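Local coordinates for protein cytochrome C (Marichromatium purpuratum 984, PDB 5LO9) that probably oxidises thiosulfate and passes the electrons along a chain of c-type hemes, as a fused thiosulfate dehydrogenase and electron-accepting cytochrome, at residues 160-163 and 164-167; 430-434 and 435-439. All coordinates share one frame; numbering follows the deposited sequence.

In the fold
Contact 1 (160-163 with 164-167) comes first along the chain, in one cytochrome c-like part of the protein; contact 2 (430-434 with 435-439) follows in another, the two in series. Their centres lie 32 Å apart and their nearest atoms about 18 Å, so they do not touch. Each is a tight local turn leading into a helix, 166-171 in contact 1 and 439-449 in contact 2, and each borders a heme. They also share a third heme, the one bound by His-406 and Met-450, whose pocket includes Met-164 and Tyr-430. That placement is consistent with electrons moving from the thiosulfate site beside contact 2, through this heme, toward contact 1.

Contact 1 of 2, residues 160-163 and 164-167; sequences HGEP and MALM. With HEC (heme c), chain D.
Glu-162 and Met-167 meet in the methionine-ligand loop of a class I cytochrome c, where the chain turns into helix 166-171 and supplies the sixth ligand of a heme c. The backbone bonds come as two overlapping i to i+3 turns. Ala-165 N donates to Glu-162 O at 3.3 Å, and Leu-166 N to Pro-163 O at 3.1 Å. Ala-165 then occupies the N-cap position of the helix.

The polar side-chain contact belongs to Glu-162. Its CG lies between the backbone N and the carbonyl carbon (chi1 78°), and a second bend (chi2 -78°) folds the carboxylate back over the turn. OE2 thereby reaches Met-167 N at 2.9 Å, a weak bond with an N-H...O angle of 123°. The same oxygen accepts from Gly-168 N, so it serves two amides of the first helical turn, while OE1 has a weak bond to Trp-154 of helix 144-156. The negative charge at this amino end would probably be eased by the helix dipole.

Apolar contacts finish the heme wall. Leu-166 CD1 rests 3.8 Å from heme CAC, and Glu-162 CB is 3.5 Å from CBD of a propionate arm. Met-164 points elsewhere, against Leu-404, Pro-451 and a second heme.

Metal binding is the last element. Bends at chi2 and chi3 curl the Met-167 chain over the porphyrin, with His-125 as the other axial ligand, and the sulfur SD of Met-167 stands 2.4 Å from the heme iron.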
ATOM      1  N   HIS A 160      14.735  42.445 -21.695  1.00 33.79           N
ATOM      2  CA  HIS A 160      15.580  41.884 -20.655  1.00 36.64           C
ATOM      3  C   HIS A 160      15.402  42.721 -19.392  1.00 39.97           C
ATOM      4  O   HIS A 160      14.483  43.542 -19.292  1.00 39.97           O
ATOM      5  CB  HIS A 160      17.025  41.796 -21.152  1.00 39.16           C
ATOM      6  CG  HIS A 160      17.554  43.097 -21.654  1.00 51.06           C
ATOM      7  ND1 HIS A 160      18.377  43.902 -20.887  1.00 49.18           N
ATOM      8  CD2 HIS A 160      17.347  43.754 -22.822  1.00 43.07           C
ATOM      9  CE1 HIS A 160      18.660  44.995 -21.568  1.00 53.52           C
ATOM     10  NE2 HIS A 160      18.045  44.932 -22.741  1.00 52.29           N
ATOM     11  N   GLY A 161      16.256  42.469 -18.404  1.00 41.69           N
ATOM     12  CA  GLY A 161      16.322  43.266 -17.194  1.00 48.73           C
ATOM     13  C   GLY A 161      15.545  42.741 -16.002  1.00 50.65           C
ATOM     14  O   GLY A 161      15.756  43.231 -14.883  1.00 54.34           O
ATOM     15  N   GLU A 162      14.713  41.723 -16.184  1.00 50.54           N
ATOM     16  CA  GLU A 162      13.906  41.233 -15.098  1.00 47.94           C
ATOM     17  C   GLU A 162      14.769  40.444 -14.105  1.00 48.53           C
ATOM     18  O   GLU A 162      15.852  39.975 -14.448  1.00 45.65           O
ATOM     19  CB  GLU A 162      12.773  40.372 -15.651  1.00 41.37           C
ATOM     20  CG  GLU A 162      13.137  38.913 -16.084  1.00 38.68           C
ATOM     21  CD  GLU A 162      13.831  38.774 -17.404  1.00 47.48           C
ATOM     22  OE1 GLU A 162      13.988  39.769 -18.134  1.00 47.95           O
ATOM     23  OE2 GLU A 162      14.188  37.620 -17.725  1.00 52.88           O
ATOM     24  N   PRO A 163      14.312  40.305 -12.863  1.00 40.34           N
ATOM     25  CA  PRO A 163      15.114  39.618 -11.846  1.00 39.68           C
ATOM     26  C   PRO A 163      15.546  38.228 -12.281  1.00 41.08           C
ATOM     27  O   PRO A 163      14.777  37.480 -12.874  1.00 47.26           O
ATOM     28  CB  PRO A 163      14.159  39.534 -10.650  1.00 45.68           C
ATOM     29  CG  PRO A 163      13.175  40.654 -10.859  1.00 42.55           C
ATOM     30  CD  PRO A 163      13.024  40.790 -12.330  1.00 46.15           C
ATOM     31  N   MET A 164      16.791  37.890 -11.971  1.00 40.07           N
ATOM     32  CA  MET A 164      17.355  36.545 -12.132  1.00 40.24           C
ATOM     33  C   MET A 164      17.204  36.012 -13.544  1.00 43.75           C
ATOM     34  O   MET A 164      17.329  34.798 -13.763  1.00 44.29           O
ATOM     35  CB  MET A 164      16.741  35.558 -11.140  1.00 43.92           C
ATOM     36  CG  MET A 164      16.753  36.042  -9.702  1.00 47.79           C
ATOM     37  SD  MET A 164      15.991  34.896  -8.493  1.00 54.80           S
ATOM     38  CE  MET A 164      17.369  33.781  -8.103  1.00 47.05           C
ATOM     39  N   ALA A 165      16.925  36.901 -14.501  1.00 41.38           N
ATOM     40  CA  ALA A 165      16.804  36.538 -15.912  1.00 41.74           C
ATOM     41  C   ALA A 165      15.710  35.493 -16.130  1.00 47.32           C
ATOM     42  O   ALA A 165      15.741  34.717 -17.095  1.00 44.87           O
ATOM     43  CB  ALA A 165      18.141  36.019 -16.436  1.00 42.36           C
ATOM     44  N   LEU A 166      14.693  35.518 -15.275  1.00 40.73           N
ATOM     45  CA  LEU A 166      13.779  34.386 -15.200  1.00 37.45           C
ATOM     46  C   LEU A 166      13.036  34.183 -16.521  1.00 39.03           C
ATOM     47  O   LEU A 166      12.882  33.038 -16.983  1.00 34.88           O
ATOM     48  CB  LEU A 166      12.813  34.590 -14.027  1.00 35.62           C
ATOM     49  CG  LEU A 166      13.416  34.584 -12.612  1.00 39.55           C
ATOM     50  CD1 LEU A 166      12.328  34.840 -11.585  1.00 38.85           C
ATOM     51  CD2 LEU A 166      14.141  33.286 -12.311  1.00 41.79           C
ATOM     52  N   MET A 167      12.558  35.276 -17.137  1.00 31.94           N
ATOM     53  CA  MET A 167      11.750  35.146 -18.337  1.00 37.49           C
ATOM     54  C   MET A 167      12.593  34.970 -19.570  1.00 40.78           C
ATOM     55  O   MET A 167      12.091  34.485 -20.581  1.00 43.30           O
ATOM     56  CB  MET A 167      10.831  36.344 -18.558  1.00 39.76           C
ATOM     57  CG  MET A 167       9.507  36.279 -17.774  1.00 39.93           C
ATOM     58  SD  MET A 167       8.583  34.756 -18.002  1.00 38.41           S
ATOM     59  CE  MET A 167       8.195  34.783 -19.730  1.00 40.00           C
TER
HETATM   60 FE   HEC D1002       6.604  34.900 -16.732  1.00 44.81          FE
HETATM   61  CHA HEC D1002       6.543  38.379 -16.932  1.00 35.44           C
HETATM   62  CHB HEC D1002       4.792  34.709 -19.725  1.00 32.87           C
HETATM   63  CHC HEC D1002       6.526  31.421 -16.474  1.00 32.20           C
HETATM   64  CHD HEC D1002       8.648  35.085 -13.917  1.00 36.95           C
HETATM   65  NA  HEC D1002       5.811  36.298 -18.065  1.00 42.46           N
HETATM   66  C1A HEC D1002       5.889  37.619 -17.968  1.00 32.16           C
HETATM   67  C2A HEC D1002       5.247  38.339 -19.083  1.00 36.76           C
HETATM   68  C3A HEC D1002       4.742  37.252 -19.927  1.00 45.70           C
HETATM   69  C4A HEC D1002       5.148  36.023 -19.194  1.00 43.99           C
HETATM   70  CMA HEC D1002       3.988  37.402 -21.219  1.00 37.15           C
HETATM   71  CAA HEC D1002       5.119  39.819 -19.338  1.00 40.19           C
HETATM   72  CBA HEC D1002       3.822  40.324 -18.725  1.00 35.92           C
HETATM   73  CGA HEC D1002       3.616  41.791 -19.024  1.00 37.80           C
HETATM   74  O1A HEC D1002       2.710  42.401 -18.419  1.00 32.71           O
HETATM   75  O2A HEC D1002       4.362  42.337 -19.871  1.00 40.05           O
HETATM   76  NB  HEC D1002       5.805  33.355 -17.885  1.00 34.36           N
HETATM   77  C1B HEC D1002       5.121  33.471 -19.025  1.00 35.47           C
HETATM   78  C2B HEC D1002       4.694  32.161 -19.583  1.00 35.37           C
HETATM   79  C3B HEC D1002       5.229  31.193 -18.620  1.00 35.03           C
HETATM   80  C4B HEC D1002       5.893  32.048 -17.623  1.00 33.65           C
HETATM   81  CMB HEC D1002       3.917  31.921 -20.848  1.00 42.35           C
HETATM   82  CAB HEC D1002       5.125  29.694 -18.599  1.00 38.77           C
HETATM   83  CBB HEC D1002       5.665  29.127 -19.880  1.00 35.58           C
HETATM   84  NC  HEC D1002       7.424  33.503 -15.429  1.00 34.68           N
HETATM   85  C1C HEC D1002       7.265  32.186 -15.474  1.00 33.51           C
HETATM   86  C2C HEC D1002       7.963  31.473 -14.386  1.00 34.95           C
HETATM   87  C3C HEC D1002       8.617  32.545 -13.625  1.00 32.72           C
HETATM   88  C4C HEC D1002       8.206  33.759 -14.379  1.00 33.58           C
HETATM   89  CMC HEC D1002       7.980  29.989 -14.182  1.00 36.25           C
HETATM   90  CAC HEC D1002       9.440  32.509 -12.357  1.00 30.56           C
HETATM   91  CBC HEC D1002      10.467  31.423 -12.195  1.00 36.96           C
HETATM   92  ND  HEC D1002       7.441  36.444 -15.625  1.00 34.27           N
HETATM   93  C1D HEC D1002       8.232  36.324 -14.572  1.00 32.11           C
HETATM   94  C2D HEC D1002       8.667  37.623 -14.023  1.00 29.41           C
HETATM   95  C3D HEC D1002       8.056  38.607 -14.886  1.00 28.85           C
HETATM   96  C4D HEC D1002       7.310  37.753 -15.853  1.00 38.73           C
HETATM   97  CMD HEC D1002       9.550  37.871 -12.866  1.00 29.56           C
HETATM   98  CAD HEC D1002       8.174  40.108 -14.784  1.00 39.77           C
HETATM   99  CBD HEC D1002       9.284  40.646 -15.697  1.00 39.29           C
HETATM  100  CGD HEC D1002       9.606  42.096 -15.400  1.00 42.14           C
HETATM  101  O1D HEC D1002       9.785  42.824 -16.396  1.00 42.81           O
HETATM  102  O2D HEC D1002       9.666  42.512 -14.211  1.00 43.59           O

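Contact 2 of 2, residues 430-434 and 435-439; sequences YNWGA and GMHRV. With HEC (heme c), chain E; THJ (thiosulfate), chain J.
Ala-434 and Gly-435 join the two segments at the thiosulfate pocket, which Lys-316, Arg-326 and Cys-330 also line. Gly-435 N makes a weak 3.4 Å hydrogen bond to thiosulfate O2, and Ala-434 CA lies 3.9 Å from O3; Ser-334 grips the anion as well.

What fixes this peptide is the carbonyl of Ala-434, whose oxygen accepts two bonds from His-437. The ring nitrogen ND1 of His-437 donates to Ala-434 O at 2.6 Å with the acceptor near the ring plane, whereas the backbone N of His-437 comes from the opposite face of the carbonyl plane, 2.9 Å away from Ala-434 O. The Trp-432 carbonyl oxygen sits over one face of the imidazole, toward its rim, and His-437 CD2 meets the edge of the indole, 3.6 Å from Trp-432 CE3.

Further out, a type I turn from Asn-431 to Ala-434 shapes the loop, braced by an Asx turn, Asn-431 OD1 accepting from Gly-433 N at 2.8 Å. Met-436 CB lies over the centre of the Tyr-430 ring in a CH-pi contact, 13° off the normal. Tyr-430 CG sits between the backbone N and the carbonyl carbon (chi1 49°), which brings CD2 to 3.4 Å from heme CBC; OH is hydrogen-bonded to Asn-471 OD1. With an alanine here, a gap would probably open under Met-436 CB and CG and beside heme CBC, and Asn-471 would lose its hydroxyl partner.

The loop follows strand 418-421; Met-436 packs on Ala-442 and Phe-445 of helix 439-449, and Tyr-430 on Ile-470 of helix 460-470.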
ATOM      1  N   TYR A 430       6.204  25.105   8.103  1.00 36.83           N
ATOM      2  CA  TYR A 430       6.264  23.791   8.725  1.00 36.07           C
ATOM      3  C   TYR A 430       6.770  23.915  10.152  1.00 40.34           C
ATOM      4  O   TYR A 430       7.501  24.858  10.489  1.00 36.99           O
ATOM      5  CB  TYR A 430       7.184  22.865   7.929  1.00 39.98           C
ATOM      6  CG  TYR A 430       8.552  23.439   7.577  1.00 32.37           C
ATOM      7  CD1 TYR A 430       9.629  23.342   8.475  1.00 38.01           C
ATOM      8  CD2 TYR A 430       8.769  24.060   6.359  1.00 35.69           C
ATOM      9  CE1 TYR A 430      10.878  23.840   8.167  1.00 34.20           C
ATOM     10  CE2 TYR A 430      10.050  24.572   6.021  1.00 43.04           C
ATOM     11  CZ  TYR A 430      11.086  24.452   6.935  1.00 39.31           C
ATOM     12  OH  TYR A 430      12.329  24.930   6.637  1.00 34.28           O
ATOM     13  N   ASN A 431       6.398  22.941  11.001  1.00 37.73           N
ATOM     14  CA  ASN A 431       6.698  23.081  12.422  1.00 43.14           C
ATOM     15  C   ASN A 431       8.042  22.420  12.751  1.00 41.37           C
ATOM     16  O   ASN A 431       8.740  21.889  11.880  1.00 33.95           O
ATOM     17  CB  ASN A 431       5.514  22.591  13.298  1.00 42.21           C
ATOM     18  CG  ASN A 431       5.331  21.045  13.380  1.00 44.64           C
ATOM     19  OD1 ASN A 431       6.287  20.239  13.336  1.00 38.15           O
ATOM     20  ND2 ASN A 431       4.067  20.649  13.589  1.00 36.23           N
ATOM     21  N   TRP A 432       8.422  22.488  14.035  1.00 38.43           N
ATOM     22  CA  TRP A 432       9.766  22.121  14.467  1.00 43.11           C
ATOM     23  C   TRP A 432      10.003  20.619  14.441  1.00 46.64           C
ATOM     24  O   TRP A 432      11.144  20.182  14.661  1.00 40.40           O
ATOM     25  CB  TRP A 432      10.030  22.638  15.882  1.00 42.12           C
ATOM     26  CG  TRP A 432      10.586  24.039  15.982  1.00 41.51           C
ATOM     27  CD1 TRP A 432       9.936  25.157  16.442  1.00 39.49           C
ATOM     28  CD2 TRP A 432      11.899  24.456  15.643  1.00 39.36           C
ATOM     29  NE1 TRP A 432      10.776  26.241  16.409  1.00 40.15           N
ATOM     30  CE2 TRP A 432      11.989  25.834  15.922  1.00 45.80           C
ATOM     31  CE3 TRP A 432      13.011  23.802  15.133  1.00 39.27           C
ATOM     32  CZ2 TRP A 432      13.144  26.566  15.685  1.00 46.12           C
ATOM     33  CZ3 TRP A 432      14.161  24.526  14.907  1.00 40.88           C
ATOM     34  CH2 TRP A 432      14.219  25.893  15.180  1.00 42.30           C
ATOM     35  N   GLY A 433       8.966  19.828  14.180  1.00 45.03           N
ATOM     36  CA  GLY A 433       9.146  18.404  14.056  1.00 40.11           C
ATOM     37  C   GLY A 433       9.316  17.954  12.630  1.00 37.74           C
ATOM     38  O   GLY A 433       9.653  16.794  12.392  1.00 45.74           O
ATOM     39  N   ALA A 434       9.099  18.851  11.668  1.00 47.25           N
ATOM     40  CA  ALA A 434       9.170  18.471  10.255  1.00 41.31           C
ATOM     41  C   ALA A 434      10.612  18.273   9.813  1.00 42.11           C
ATOM     42  O   ALA A 434      11.521  18.988  10.252  1.00 47.62           O
ATOM     43  CB  ALA A 434       8.516  19.525   9.361  1.00 41.77           C
ATOM     44  N   GLY A 435      10.814  17.267   8.959  1.00 43.15           N
ATOM     45  CA  GLY A 435      12.134  16.950   8.464  1.00 37.61           C
ATOM     46  C   GLY A 435      12.842  18.132   7.838  1.00 43.03           C
ATOM     47  O   GLY A 435      14.078  18.227   7.912  1.00 44.74           O
ATOM     48  N   MET A 436      12.088  19.018   7.172  1.00 33.74           N
ATOM     49  CA  MET A 436      12.670  20.196   6.535  1.00 42.06           C
ATOM     50  C   MET A 436      13.290  21.190   7.538  1.00 44.97           C
ATOM     51  O   MET A 436      14.062  22.064   7.124  1.00 47.57           O
ATOM     52  CB  MET A 436      11.588  20.900   5.692  1.00 41.20           C
ATOM     53  CG  MET A 436      12.116  21.935   4.692  1.00 43.18           C
ATOM     54  SD  MET A 436      13.169  21.182   3.371  1.00 38.23           S
ATOM     55  CE  MET A 436      11.910  20.601   2.195  1.00 36.33           C
ATOM     56  N   HIS A 437      12.995  21.092   8.838  1.00 43.08           N
ATOM     57  CA  HIS A 437      13.653  21.964   9.810  1.00 41.46           C
ATOM     58  C   HIS A 437      15.110  21.565  10.042  1.00 36.26           C
ATOM     59  O   HIS A 437      15.845  22.324  10.670  1.00 39.97           O
ATOM     60  CB  HIS A 437      12.874  21.986  11.156  1.00 38.99           C
ATOM     61  CG  HIS A 437      13.378  21.012  12.183  1.00 45.75           C
ATOM     62  ND1 HIS A 437      12.923  19.714  12.261  1.00 45.78           N
ATOM     63  CD2 HIS A 437      14.320  21.138  13.156  1.00 42.52           C
ATOM     64  CE1 HIS A 437      13.555  19.083  13.242  1.00 52.01           C
ATOM     65  NE2 HIS A 437      14.408  19.923  13.800  1.00 42.97           N
ATOM     66  N   ARG A 438      15.550  20.407   9.566  1.00 37.35           N
ATOM     67  CA  ARG A 438      16.951  20.019   9.717  1.00 43.42           C
ATOM     68  C   ARG A 438      17.800  20.691   8.655  1.00 43.47           C
ATOM     69  O   ARG A 438      17.357  20.904   7.519  1.00 40.71           O
ATOM     70  CB  ARG A 438      17.163  18.504   9.585  1.00 43.05           C
ATOM     71  CG  ARG A 438      16.755  17.696  10.782  1.00 42.68           C
ATOM     72  CD  ARG A 438      16.936  16.243  10.550  1.00 43.46           C
ATOM     73  NE  ARG A 438      18.325  15.818  10.296  1.00 48.13           N
ATOM     74  CZ  ARG A 438      19.097  15.149  11.158  1.00 46.97           C
ATOM     75  NH1 ARG A 438      18.645  14.822  12.369  1.00 49.81           N
ATOM     76  NH2 ARG A 438      20.336  14.796  10.814  1.00 48.61           N
ATOM     77  N   VAL A 439      19.045  20.988   9.029  1.00 36.63           N
ATOM     78  CA  VAL A 439      19.926  21.738   8.148  1.00 37.48           C
ATOM     79  C   VAL A 439      20.381  20.868   6.992  1.00 36.79           C
ATOM     80  O   VAL A 439      20.360  21.304   5.838  1.00 42.17           O
ATOM     81  CB  VAL A 439      21.118  22.304   8.941  1.00 41.82           C
ATOM     82  CG1 VAL A 439      22.083  22.976   8.025  1.00 45.71           C
ATOM     83  CG2 VAL A 439      20.643  23.333   9.935  1.00 43.81           C
TER
HETATM   84 FE   HEC E1003       6.607  15.027   2.617  1.00 47.04          FE
HETATM   85  CHA HEC E1003       9.068  12.527   2.814  1.00 38.93           C
HETATM   86  CHB HEC E1003       4.248  12.666   1.560  1.00 32.99           C
HETATM   87  CHC HEC E1003       4.079  17.491   2.681  1.00 34.12           C
HETATM   88  CHD HEC E1003       9.000  17.412   3.253  1.00 34.97           C
HETATM   89  NA  HEC E1003       6.670  12.979   2.250  1.00 36.84           N
HETATM   90  C1A HEC E1003       7.720  12.180   2.398  1.00 39.05           C
HETATM   91  C2A HEC E1003       7.434  10.766   2.073  1.00 37.41           C
HETATM   92  C3A HEC E1003       6.031  10.797   1.698  1.00 31.77           C
HETATM   93  C4A HEC E1003       5.638  12.221   1.841  1.00 34.84           C
HETATM   94  CMA HEC E1003       5.209   9.645   1.245  1.00 35.49           C
HETATM   95  CAA HEC E1003       8.396   9.605   2.087  1.00 39.57           C
HETATM   96  CBA HEC E1003       9.359   9.748   0.913  1.00 33.86           C
HETATM   97  CGA HEC E1003      10.260   8.532   0.780  1.00 37.48           C
HETATM   98  O1A HEC E1003      10.835   8.373  -0.321  1.00 28.28           O
HETATM   99  O2A HEC E1003      10.424   7.744   1.761  1.00 37.06           O
HETATM  100  NB  HEC E1003       4.561  15.094   2.209  1.00 37.14           N
HETATM  101  C1B HEC E1003       3.813  14.046   1.799  1.00 37.08           C
HETATM  102  C2B HEC E1003       2.400  14.391   1.610  1.00 30.60           C
HETATM  103  C3B HEC E1003       2.352  15.806   1.948  1.00 34.52           C
HETATM  104  C4B HEC E1003       3.743  16.131   2.315  1.00 31.80           C
HETATM  105  CMB HEC E1003       1.296  13.511   1.143  1.00 38.33           C
HETATM  106  CAB HEC E1003       1.148  16.690   1.945  1.00 36.16           C
HETATM  107  CBB HEC E1003       0.188  16.165   3.012  1.00 34.73           C
HETATM  108  NC  HEC E1003       6.545  17.091   2.930  1.00 43.70           N
HETATM  109  C1C HEC E1003       5.471  17.895   2.895  1.00 36.97           C
HETATM  110  C2C HEC E1003       5.810  19.326   3.072  1.00 31.13           C
HETATM  111  C3C HEC E1003       7.271  19.295   3.252  1.00 35.17           C
HETATM  112  C4C HEC E1003       7.609  17.858   3.128  1.00 32.01           C
HETATM  113  CMC HEC E1003       4.846  20.486   3.081  1.00 36.56           C
HETATM  114  CAC HEC E1003       8.263  20.427   3.443  1.00 36.03           C
HETATM  115  CBC HEC E1003       7.846  21.351   4.542  1.00 43.66           C
HETATM  116  ND  HEC E1003       8.658  14.957   2.983  1.00 43.60           N
HETATM  117  C1D HEC E1003       9.420  16.013   3.219  1.00 36.72           C
HETATM  118  C2D HEC E1003      10.836  15.662   3.428  1.00 40.61           C
HETATM  119  C3D HEC E1003      10.896  14.194   3.311  1.00 40.88           C
HETATM  120  C4D HEC E1003       9.463  13.890   3.040  1.00 42.11           C
HETATM  121  CMD HEC E1003      11.916  16.645   3.724  1.00 46.59           C
HETATM  122  CAD HEC E1003      12.077  13.246   3.418  1.00 45.00           C
HETATM  123  CBD HEC E1003      12.867  13.314   4.742  1.00 69.31           C
HETATM  124  CGD HEC E1003      12.137  12.948   6.051  1.00 84.74           C
HETATM  125  O1D HEC E1003      11.037  13.478   6.393  1.00 78.31           O
HETATM  126  O2D HEC E1003      12.699  12.117   6.815  1.00 93.03           O
HETATM  127  S1  THJ J1008       7.601  14.622   7.493  0.66106.64           S
HETATM  128  O1  THJ J1008       7.005  13.481   8.271  0.66 68.92           O
HETATM  129  O2  THJ J1008       9.097  14.626   7.595  0.66 63.64           O
HETATM  130  O3  THJ J1008       7.151  15.883   8.129  0.66 62.33           O
HETATM  131  S2  THJ J1008       6.978  14.639   5.751  0.66 58.58           S